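Local coordinates for F5/8 type C domain protein (Clostridium perfringens, PDB 7JRM), which probably binds carbohydrate through a calcium-holding NPCBM-type module, as part of ZmpB, an O-glycopeptidase adapted to recognise and cleave mucins, at residues R154-K159 / W213-W218; V161-F166 / V180-T185. All coordinates share one frame; numbering follows the deposited sequence.

Interaction 1. Residues R154-K159 / W213-W218; sequences RHVADK and WDHADW. With CA (calcium ion), chain B.
His155 opens the contact of residues 154-159 with residues 213-218, laying its ring beside that of His215 in the calcium-holding beta-sandwich of an NPCBM/NEW2-type (CBM51) module. The two imidazoles meet rim to rim, with CD2 of His155 3.8 Å from CE1 of His215. Their planes are almost parallel, at 4°, but with centroids 5.7 Å apart neither ring covers the other, and this is no face-to-face stack. A second aromatic neighbour, His131, meets the His215 ring from outside the pair.

Val156 makes the more intimate approach. Its CG1, anti to the carbonyl carbon, sits over the middle of the His215 ring, 3.5 Å from the ring centroid and 9° off the normal, a clear CH-pi contact. The same methyl also reaches Trp213, at 4.0 Å from CE3, so one methyl touches both aromatic side chains. Beyond Trp213, Asp214 turns the other way and grips the calcium ion with both carboxylate oxygens, so a metal ligand directly follows this tryptophan. From Val156 the backbone folds through a type I turn, closed by Lys159 N bonding to Val156 O at 3.1 Å. That turn brings Lys159 back to face Trp213.

The aliphatic chain of Lys159 then runs over one face of the indole. CB and CG lie by CG of Trp213; a bend at chi2 (-49°) sets CD above the fused bond of the two rings. Above the six-membered ring of Trp213, Lys159 CE rests 3.5 Å from the centroid as a CH-pi donor. Lys159 NZ makes a cation-pi contact 3.8 Å from that same centroid. The ring carbon closest to Lys159 NZ is CZ2 of Trp213, at 3.3 Å.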
# COMPACT_ATOMS: atom_id res chain seq x y z
N ARG A 154 21.50 -37.56 4.28
CA ARG A 154 20.71 -38.74 3.95
C ARG A 154 21.47 -39.74 3.08
O ARG A 154 20.97 -40.85 2.88
CB ARG A 154 19.42 -38.33 3.25
CG ARG A 154 18.43 -37.61 4.15
CD ARG A 154 18.31 -38.29 5.50
NE ARG A 154 17.66 -39.59 5.41
CZ ARG A 154 17.35 -40.35 6.46
NH1 ARG A 154 16.77 -41.53 6.28
NH2 ARG A 154 17.64 -39.93 7.68
N HIS A 155 22.65 -39.39 2.57
CA HIS A 155 23.41 -40.32 1.75
C HIS A 155 23.89 -41.53 2.54
O HIS A 155 24.16 -42.58 1.94
CB HIS A 155 24.60 -39.60 1.11
CG HIS A 155 25.52 -40.50 0.34
ND1 HIS A 155 25.29 -40.87 -0.96
CD2 HIS A 155 26.68 -41.11 0.71
CE1 HIS A 155 26.26 -41.66 -1.37
NE2 HIS A 155 27.12 -41.82 -0.38
N VAL A 156 24.00 -41.42 3.86
CA VAL A 156 24.48 -42.52 4.69
C VAL A 156 23.32 -43.10 5.49
O VAL A 156 23.51 -43.59 6.61
CB VAL A 156 25.61 -42.05 5.62
CG1 VAL A 156 26.85 -41.71 4.81
CG2 VAL A 156 25.17 -40.86 6.45
N ALA A 157 22.11 -43.06 4.91
CA ALA A 157 20.93 -43.58 5.59
C ALA A 157 20.99 -45.09 5.82
O ALA A 157 20.18 -45.61 6.59
CB ALA A 157 19.67 -43.23 4.80
N ASP A 158 21.91 -45.80 5.17
CA ASP A 158 22.04 -47.24 5.31
C ASP A 158 23.29 -47.65 6.09
O ASP A 158 23.62 -48.84 6.13
CB ASP A 158 22.04 -47.91 3.93
CG ASP A 158 23.02 -47.26 2.97
OD1 ASP A 158 22.87 -47.46 1.74
OD2 ASP A 158 23.94 -46.55 3.43
N LYS A 159 23.99 -46.69 6.70
CA LYS A 159 25.28 -46.95 7.33
C LYS A 159 25.18 -47.27 8.81
O LYS A 159 26.21 -47.56 9.43
CB LYS A 159 26.21 -45.76 7.11
CG LYS A 159 26.62 -45.56 5.66
CD LYS A 159 27.10 -46.86 5.03
CE LYS A 159 27.59 -46.64 3.61
NZ LYS A 159 28.33 -47.82 3.09
N TRP A 213 31.27 -42.78 8.69
CA TRP A 213 30.06 -42.39 7.96
C TRP A 213 29.40 -41.16 8.57
O TRP A 213 28.17 -41.04 8.56
CB TRP A 213 29.08 -43.55 7.87
CG TRP A 213 29.65 -44.76 7.20
CD1 TRP A 213 29.85 -45.99 7.76
CD2 TRP A 213 30.12 -44.86 5.85
NE1 TRP A 213 30.40 -46.85 6.83
CE2 TRP A 213 30.58 -46.18 5.65
CE3 TRP A 213 30.19 -43.96 4.78
CZ2 TRP A 213 31.10 -46.61 4.44
CZ3 TRP A 213 30.71 -44.39 3.57
CH2 TRP A 213 31.15 -45.71 3.41
N ASP A 214 30.20 -40.24 9.09
CA ASP A 214 29.69 -39.04 9.75
C ASP A 214 29.52 -37.90 8.75
O ASP A 214 30.18 -36.86 8.82
CB ASP A 214 30.60 -38.64 10.90
CG ASP A 214 30.33 -39.41 12.17
OD1 ASP A 214 29.40 -40.26 12.17
OD2 ASP A 214 31.03 -39.18 13.18
N HIS A 215 28.61 -38.11 7.80
CA HIS A 215 28.26 -37.07 6.84
C HIS A 215 27.31 -36.08 7.52
O HIS A 215 26.20 -36.45 7.90
CB HIS A 215 27.61 -37.67 5.60
CG HIS A 215 28.53 -38.53 4.79
ND1 HIS A 215 28.31 -38.81 3.46
CD2 HIS A 215 29.67 -39.18 5.12
CE1 HIS A 215 29.28 -39.59 3.00
NE2 HIS A 215 30.12 -39.83 3.99
N ALA A 216 27.76 -34.83 7.67
CA ALA A 216 27.00 -33.82 8.38
C ALA A 216 26.80 -32.59 7.50
O ALA A 216 27.69 -32.22 6.73
CB ALA A 216 27.70 -33.42 9.69
N ASP A 217 25.63 -31.97 7.63
CA ASP A 217 25.28 -30.79 6.85
C ASP A 217 24.96 -29.62 7.76
O ASP A 217 24.24 -29.76 8.75
CB ASP A 217 24.07 -31.05 5.94
CG ASP A 217 24.31 -32.17 4.96
OD1 ASP A 217 25.46 -32.34 4.51
OD2 ASP A 217 23.33 -32.86 4.62
N TRP A 218 25.50 -28.45 7.41
CA TRP A 218 25.01 -27.17 7.93
C TRP A 218 24.03 -26.63 6.88
O TRP A 218 24.38 -25.82 6.03
CB TRP A 218 26.16 -26.21 8.20
CG TRP A 218 27.18 -26.73 9.16
CD1 TRP A 218 28.30 -27.45 8.86
CD2 TRP A 218 27.18 -26.56 10.58
NE1 TRP A 218 28.99 -27.74 10.01
CE2 TRP A 218 28.33 -27.21 11.08
CE3 TRP A 218 26.32 -25.92 11.49
CZ2 TRP A 218 28.64 -27.24 12.44
CZ3 TRP A 218 26.63 -25.95 12.83
CH2 TRP A 218 27.78 -26.61 13.30
CA CA B . 30.26 -40.83 14.82
O HOH W 1 30.16 -42.85 13.50

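Interaction 2. Residues V161-F166 / V180-T185. With CA (calcium ion), chain B.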
# COMPACT_ATOMS: atom_id res chain seq x y z
N VAL A 161 25.75 -46.61 11.71
CA VAL A 161 26.56 -46.10 12.82
C VAL A 161 26.77 -44.59 12.78
O VAL A 161 27.50 -44.05 13.63
CB VAL A 161 27.94 -46.79 12.85
CG1 VAL A 161 27.77 -48.29 13.02
CG2 VAL A 161 28.72 -46.47 11.58
N SER A 162 26.16 -43.88 11.83
CA SER A 162 26.38 -42.44 11.71
C SER A 162 25.90 -41.72 12.97
O SER A 162 24.79 -41.95 13.45
CB SER A 162 25.66 -41.90 10.48
OG SER A 162 26.35 -42.24 9.29
N SER A 163 26.76 -40.84 13.50
CA SER A 163 26.45 -40.09 14.71
C SER A 163 27.41 -38.92 14.89
O SER A 163 28.63 -39.10 14.86
CB SER A 163 26.52 -41.00 15.94
OG SER A 163 27.80 -41.60 16.06
N VAL A 164 26.88 -37.71 15.07
CA VAL A 164 27.69 -36.50 15.23
C VAL A 164 27.06 -35.63 16.31
O VAL A 164 25.98 -35.92 16.84
CB VAL A 164 27.83 -35.70 13.92
CG1 VAL A 164 28.60 -36.50 12.88
CG2 VAL A 164 26.46 -35.30 13.39
N LYS A 165 27.76 -34.55 16.65
CA LYS A 165 27.23 -33.49 17.50
C LYS A 165 27.67 -32.16 16.93
O LYS A 165 28.86 -31.95 16.68
CB LYS A 165 27.70 -33.64 18.95
CG LYS A 165 27.08 -32.63 19.90
CD LYS A 165 27.81 -32.58 21.23
CE LYS A 165 28.06 -33.98 21.78
NZ LYS A 165 29.41 -34.10 22.39
N PHE A 166 26.72 -31.25 16.73
CA PHE A 166 27.02 -29.94 16.18
C PHE A 166 27.24 -28.94 17.31
O PHE A 166 26.49 -28.92 18.28
CB PHE A 166 25.88 -29.46 15.27
CG PHE A 166 25.67 -30.33 14.06
CD1 PHE A 166 24.88 -31.47 14.14
CD2 PHE A 166 26.25 -30.01 12.85
CE1 PHE A 166 24.68 -32.27 13.04
CE2 PHE A 166 26.06 -30.80 11.74
CZ PHE A 166 25.27 -31.93 11.84
N VAL A 180 23.61 -35.80 20.61
CA VAL A 180 24.16 -36.71 19.62
C VAL A 180 23.09 -37.02 18.59
O VAL A 180 22.03 -37.58 18.92
CB VAL A 180 24.70 -37.99 20.28
CG1 VAL A 180 24.88 -39.08 19.24
CG2 VAL A 180 26.01 -37.70 20.99
N MET A 181 23.34 -36.65 17.34
CA MET A 181 22.37 -36.82 16.26
C MET A 181 22.73 -38.07 15.46
O MET A 181 23.88 -38.25 15.06
CB MET A 181 22.34 -35.59 15.35
CG MET A 181 21.52 -34.45 15.91
SD MET A 181 21.34 -33.08 14.76
CE MET A 181 19.84 -33.56 13.91
N ARG A 182 21.74 -38.92 15.23
CA ARG A 182 21.91 -40.16 14.51
C ARG A 182 21.18 -40.10 13.17
O ARG A 182 20.66 -39.04 12.77
CB ARG A 182 21.44 -41.33 15.37
CG ARG A 182 21.86 -41.20 16.83
CD ARG A 182 21.72 -42.51 17.58
NE ARG A 182 22.50 -42.51 18.82
CZ ARG A 182 23.77 -42.87 18.90
NH1 ARG A 182 24.42 -43.27 17.81
NH2 ARG A 182 24.41 -42.83 20.07
N ILE A 183 21.13 -41.23 12.47
CA ILE A 183 20.55 -41.26 11.13
C ILE A 183 19.07 -40.87 11.18
O ILE A 183 18.60 -40.07 10.36
CB ILE A 183 20.75 -42.65 10.49
CG1 ILE A 183 22.22 -42.85 10.12
CG2 ILE A 183 19.86 -42.81 9.26
CD1 ILE A 183 22.56 -44.26 9.71
N ASP A 184 18.33 -41.43 12.13
CA ASP A 184 16.90 -41.19 12.23
C ASP A 184 16.55 -40.00 13.11
O ASP A 184 15.38 -39.83 13.47
CB ASP A 184 16.19 -42.45 12.73
CG ASP A 184 16.69 -42.90 14.09
OD1 ASP A 184 17.79 -42.48 14.50
OD2 ASP A 184 15.98 -43.69 14.75
N THR A 185 17.52 -39.18 13.47
CA THR A 185 17.24 -37.97 14.25
C THR A 185 16.78 -36.86 13.32
O THR A 185 17.53 -36.46 12.42
CB THR A 185 18.47 -37.53 15.03
OG1 THR A 185 18.97 -38.62 15.81
CG2 THR A 185 18.12 -36.37 15.96
CA CA B . 30.26 -40.83 14.82
O HOH W 1 30.16 -42.85 13.50
O HOH W 2 22.80 -43.49 13.30
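Val164 and Met181 form the firm centre of this contact, an antiparallel hydrogen-bonded pair between residues 161-166 and 180-185. Val164 N donates to Met181 O at 3.0 Å, and Met181 N returns a straighter bond to Val164 O at 2.8 Å, with an N-H...O angle of 165°. Both carbonyls are also touched by alpha carbons: Ser163 CA lies 3.2 Å from Met181 O, and Val180 CA approaches Val164 O. On the buried side, with chi2 extended (-174°), Met181 SD stands 3.8 Å from CE1 of Phe166. The sulfur meets that ring obliquely, in a Met-aromatic contact, and Phe166 in turn packs edge-to-face with Trp218.

Toward the open end of the hairpin, away from its turn, the pairing slackens. Instead of a direct bond, water 2 lies between the segments, accepting from Ile183 N at 2.9 Å; its approach to Ser162 O is so short that this second bond is doubtful. Beside it, CB of Ser162 packs on CG1 of Ile183 at 3.6 Å. Arg182, exposed at the margin, passes its NH1 within 3.6 Å of Ser163 CB, but its strongest polar partner is Asp208, which it reaches through NH2 in a salt bridge. Lys165 CE makes a looser contact with Val180 CG2.

Ser163 itself gives both its O and its OG to the calcium ion, while Val161 O lies within hydrogen-bonding reach of water 1, a ligand of the metal, and probably accepts from it. The whole is an antiparallel beta hairpin at the edge of a sandwich sheet, with a calcium site built onto its open end.

Overall arrangement
The chain leaves strand 145-152, passes through the loop 154-159, and enters strand 163-170, the first arm of a hairpin. Interaction 2 closes that hairpin locally, pairing 161-166 with 180-185. The chain then runs through strands 188-193 and 199-205 and the calcium-binding residues Val206, Asp208 and Gly210 before interaction 1 closes the larger loop by bringing 213-218 against 154-159. Interaction 2 is therefore nested inside interaction 1, their centres about 8 Å apart. Interaction 2 joins two strands of the five-stranded sheet, interaction 1 sets the 154-159 loop against the start of strand 215-224 in the other sheet, and the shared calcium ion and water 1 link the two, with Asp214 OD1 probably accepting from Ser163 N.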